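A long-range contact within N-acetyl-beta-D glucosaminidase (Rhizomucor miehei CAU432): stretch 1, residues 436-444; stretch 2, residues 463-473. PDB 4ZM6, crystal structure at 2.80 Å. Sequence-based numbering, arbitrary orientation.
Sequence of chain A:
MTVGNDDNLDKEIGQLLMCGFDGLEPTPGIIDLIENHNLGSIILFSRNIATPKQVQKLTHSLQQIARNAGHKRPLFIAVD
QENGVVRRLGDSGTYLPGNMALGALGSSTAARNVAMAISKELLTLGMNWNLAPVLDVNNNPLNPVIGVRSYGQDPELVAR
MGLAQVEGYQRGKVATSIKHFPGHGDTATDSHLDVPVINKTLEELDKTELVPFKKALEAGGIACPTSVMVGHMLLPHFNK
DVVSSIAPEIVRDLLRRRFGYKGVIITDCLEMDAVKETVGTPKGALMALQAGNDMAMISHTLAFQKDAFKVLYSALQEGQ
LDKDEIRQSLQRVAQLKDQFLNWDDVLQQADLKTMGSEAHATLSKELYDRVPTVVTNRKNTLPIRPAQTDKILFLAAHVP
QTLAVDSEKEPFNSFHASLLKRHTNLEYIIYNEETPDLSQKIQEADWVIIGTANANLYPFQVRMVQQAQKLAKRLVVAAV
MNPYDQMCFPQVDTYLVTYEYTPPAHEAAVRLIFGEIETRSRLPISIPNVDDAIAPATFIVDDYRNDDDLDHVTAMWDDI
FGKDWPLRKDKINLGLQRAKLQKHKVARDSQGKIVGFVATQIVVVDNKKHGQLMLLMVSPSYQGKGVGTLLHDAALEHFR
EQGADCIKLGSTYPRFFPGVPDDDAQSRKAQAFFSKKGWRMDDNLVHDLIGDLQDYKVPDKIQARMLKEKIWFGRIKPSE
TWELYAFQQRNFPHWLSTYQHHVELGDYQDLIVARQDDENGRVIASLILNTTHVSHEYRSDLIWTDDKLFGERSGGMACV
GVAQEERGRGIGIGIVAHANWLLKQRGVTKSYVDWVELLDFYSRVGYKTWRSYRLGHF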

# COMPACT_ATOMS: atom_id res chain seq x y z
N PRO A 436 23.90 42.85 25.83
CA PRO A 436 23.19 44.07 26.21
C PRO A 436 22.03 44.41 25.27
O PRO A 436 22.03 43.99 24.11
CB PRO A 436 24.27 45.15 26.12
CG PRO A 436 25.53 44.42 26.45
CD PRO A 436 25.36 43.04 25.89
N ASP A 437 21.08 45.18 25.77
CA ASP A 437 19.85 45.51 25.04
C ASP A 437 20.13 46.22 23.70
O ASP A 437 20.79 47.25 23.66
CB ASP A 437 18.94 46.38 25.91
CG ASP A 437 17.57 46.57 25.31
OD1 ASP A 437 16.89 45.55 25.03
OD2 ASP A 437 17.17 47.73 25.11
N LEU A 438 19.59 45.66 22.62
CA LEU A 438 19.85 46.12 21.27
C LEU A 438 18.68 46.88 20.65
O LEU A 438 18.70 47.19 19.46
CB LEU A 438 20.21 44.93 20.39
CG LEU A 438 21.58 44.33 20.70
CD1 LEU A 438 21.59 42.83 20.48
CD2 LEU A 438 22.65 45.01 19.87
N SER A 439 17.67 47.19 21.46
CA SER A 439 16.48 47.89 20.98
C SER A 439 16.81 48.98 19.97
O SER A 439 16.33 48.95 18.85
CB SER A 439 15.70 48.50 22.15
OG SER A 439 15.37 47.51 23.11
N GLN A 440 17.66 49.92 20.38
CA GLN A 440 17.96 51.12 19.58
C GLN A 440 18.48 50.81 18.18
O GLN A 440 18.15 51.52 17.23
CB GLN A 440 18.96 52.01 20.33
CG GLN A 440 19.26 53.34 19.63
CD GLN A 440 19.92 54.38 20.53
OE1 GLN A 440 20.25 55.48 20.08
NE2 GLN A 440 20.12 54.04 21.80
N LYS A 441 19.26 49.75 18.04
CA LYS A 441 19.80 49.35 16.74
C LYS A 441 18.68 48.80 15.86
O LYS A 441 18.63 49.07 14.66
CB LYS A 441 20.91 48.30 16.90
CG LYS A 441 21.83 48.52 18.09
CD LYS A 441 23.21 47.92 17.89
CE LYS A 441 24.19 48.91 17.28
NZ LYS A 441 25.59 48.48 17.48
N ILE A 442 17.76 48.06 16.49
CA ILE A 442 16.65 47.43 15.79
C ILE A 442 15.67 48.45 15.21
O ILE A 442 15.18 48.28 14.09
CB ILE A 442 15.90 46.45 16.73
CG1 ILE A 442 16.84 45.31 17.15
CG2 ILE A 442 14.66 45.88 16.05
CD1 ILE A 442 16.43 44.65 18.45
N GLN A 443 15.40 49.52 15.96
CA GLN A 443 14.44 50.55 15.51
C GLN A 443 15.07 51.41 14.42
O GLN A 443 14.38 51.85 13.50
CB GLN A 443 13.98 51.46 16.67
CG GLN A 443 14.23 50.94 18.08
CD GLN A 443 13.58 51.76 19.17
OE1 GLN A 443 13.85 51.56 20.36
NE2 GLN A 443 12.72 52.71 18.79
N GLU A 444 16.37 51.65 14.53
CA GLU A 444 17.09 52.53 13.60
C GLU A 444 17.35 51.87 12.24
O GLU A 444 17.30 52.53 11.21
CB GLU A 444 18.40 53.02 14.22
CG GLU A 444 18.19 54.14 15.24
CD GLU A 444 19.44 54.45 16.05
OE1 GLU A 444 19.29 55.05 17.14
OE2 GLU A 444 20.56 54.11 15.61
N ARG A 463 13.14 35.41 22.87
CA ARG A 463 12.99 36.78 23.40
C ARG A 463 13.53 37.81 22.41
O ARG A 463 12.87 38.82 22.13
CB ARG A 463 13.70 36.92 24.75
CG ARG A 463 13.13 36.06 25.86
CD ARG A 463 13.78 36.36 27.20
NE ARG A 463 13.81 35.17 28.06
CZ ARG A 463 14.88 34.40 28.28
NH1 ARG A 463 16.07 34.68 27.76
NH2 ARG A 463 14.75 33.34 29.07
N MET A 464 14.71 37.53 21.87
CA MET A 464 15.30 38.38 20.83
C MET A 464 14.34 38.61 19.66
O MET A 464 14.16 39.74 19.22
CB MET A 464 16.59 37.74 20.29
CG MET A 464 17.40 38.63 19.37
SD MET A 464 18.11 40.06 20.23
CE MET A 464 16.88 41.31 19.88
N VAL A 465 13.73 37.54 19.17
CA VAL A 465 12.83 37.62 18.02
C VAL A 465 11.53 38.34 18.39
O VAL A 465 11.02 39.14 17.60
CB VAL A 465 12.53 36.21 17.44
CG1 VAL A 465 11.42 36.26 16.40
CG2 VAL A 465 13.78 35.60 16.83
N GLN A 466 10.99 38.05 19.57
CA GLN A 466 9.78 38.72 20.07
C GLN A 466 10.02 40.20 20.29
O GLN A 466 9.13 41.02 20.03
CB GLN A 466 9.32 38.10 21.39
CG GLN A 466 8.61 36.77 21.24
CD GLN A 466 8.37 36.09 22.58
OE1 GLN A 466 9.13 36.27 23.54
NE2 GLN A 466 7.31 35.30 22.65
N GLN A 467 11.20 40.53 20.80
CA GLN A 467 11.60 41.92 20.99
C GLN A 467 11.63 42.64 19.65
O GLN A 467 10.96 43.65 19.46
CB GLN A 467 12.97 42.00 21.68
CG GLN A 467 13.42 43.41 22.06
CD GLN A 467 14.85 43.47 22.60
OE1 GLN A 467 15.38 44.56 22.85
NE2 GLN A 467 15.48 42.31 22.79
N ALA A 468 12.40 42.09 18.71
CA ALA A 468 12.59 42.69 17.39
C ALA A 468 11.27 42.81 16.62
O ALA A 468 11.08 43.76 15.86
CB ALA A 468 13.60 41.90 16.59
N GLN A 469 10.38 41.85 16.81
CA GLN A 469 9.05 41.89 16.21
C GLN A 469 8.31 43.18 16.59
O GLN A 469 7.61 43.76 15.76
CB GLN A 469 8.24 40.64 16.62
CG GLN A 469 6.72 40.74 16.53
CD GLN A 469 6.18 40.83 15.11
OE1 GLN A 469 4.98 40.97 14.91
NE2 GLN A 469 7.06 40.75 14.12
N LYS A 470 8.47 43.63 17.83
CA LYS A 470 7.81 44.85 18.31
C LYS A 470 8.43 46.11 17.73
O LYS A 470 7.73 47.10 17.53
CB LYS A 470 7.85 44.93 19.84
CG LYS A 470 6.94 43.93 20.54
CD LYS A 470 7.08 44.03 22.05
CE LYS A 470 5.85 43.50 22.77
NZ LYS A 470 5.57 42.07 22.47
N LEU A 471 9.74 46.08 17.48
CA LEU A 471 10.49 47.29 17.13
C LEU A 471 10.91 47.44 15.66
O LEU A 471 10.96 48.56 15.14
CB LEU A 471 11.75 47.37 18.01
CG LEU A 471 11.51 47.43 19.52
CD1 LEU A 471 12.83 47.56 20.24
CD2 LEU A 471 10.58 48.57 19.88
N ALA A 472 11.22 46.33 14.99
CA ALA A 472 11.81 46.39 13.65
C ALA A 472 10.85 46.98 12.63
O ALA A 472 9.65 46.74 12.68
CB ALA A 472 12.25 45.01 13.21
N LYS A 473 11.40 47.78 11.70
CA LYS A 473 10.63 48.30 10.57
C LYS A 473 10.26 47.16 9.63
O LYS A 473 9.10 47.01 9.25
CB LYS A 473 11.43 49.37 9.82

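Two helices, 439-444 and 463-471, meet at 45° with their axes 9.3 Å apart at closest approach, and the contact between the stretches is chiefly one of shape. The principal bump is Ile442. Its CA-to-CB bond points toward the second stretch, and its branched side chain, with chi1 in the m well, serves two places at once. CG2 enters a shallow hollow at the C-terminal end of the second helix, lying 3.8 Å from Leu471 CB, 3.8 Å from Ala472 CB and 4.2 Å from Ala468 CB. Ile442 CG2 also comes within 3.6 Å of the backbone atom Ala472 N. The two alanines suit this hollow because a lone methyl group gives an apolar surface while leaving room for the incoming branch. The other arm of Ile442 reaches back along the helix, placing CD1 3.7 Å from Met464 CE. Met464 starts out sideways, but its long, unbranched chain carries its end nearer, so it can close this side of the packing; Leu438 CD1 touches it more loosely, 4.5 Å from Met464 SD.

Leu471 is the answering bump. It points toward the first stretch, and its CD1 lies 3.6 Å from Ser439 CB and 4.1 Å from Gln443 OE1. Small Ser439 leaves space for this leucine methyl, while the more exposed Gln443 lies along the margin, where its polar end can sit beside the leucine and still be open to solvent. Here the backbones draw close, with Gln443 CA and Ala472 CA 5.3 Å apart.

At the start of the first helix the character turns polar. Ser439 OG donates a hydrogen bond to Asp437 OD2 (2.7 Å), tying serine and aspartate together beside the extended side chain of Gln467. The long glutamine side chain spans the gap from its own helix, bringing its terminal amide to this pair. Together the two stretches bury 407 Å², with Ile442 contributing the largest share.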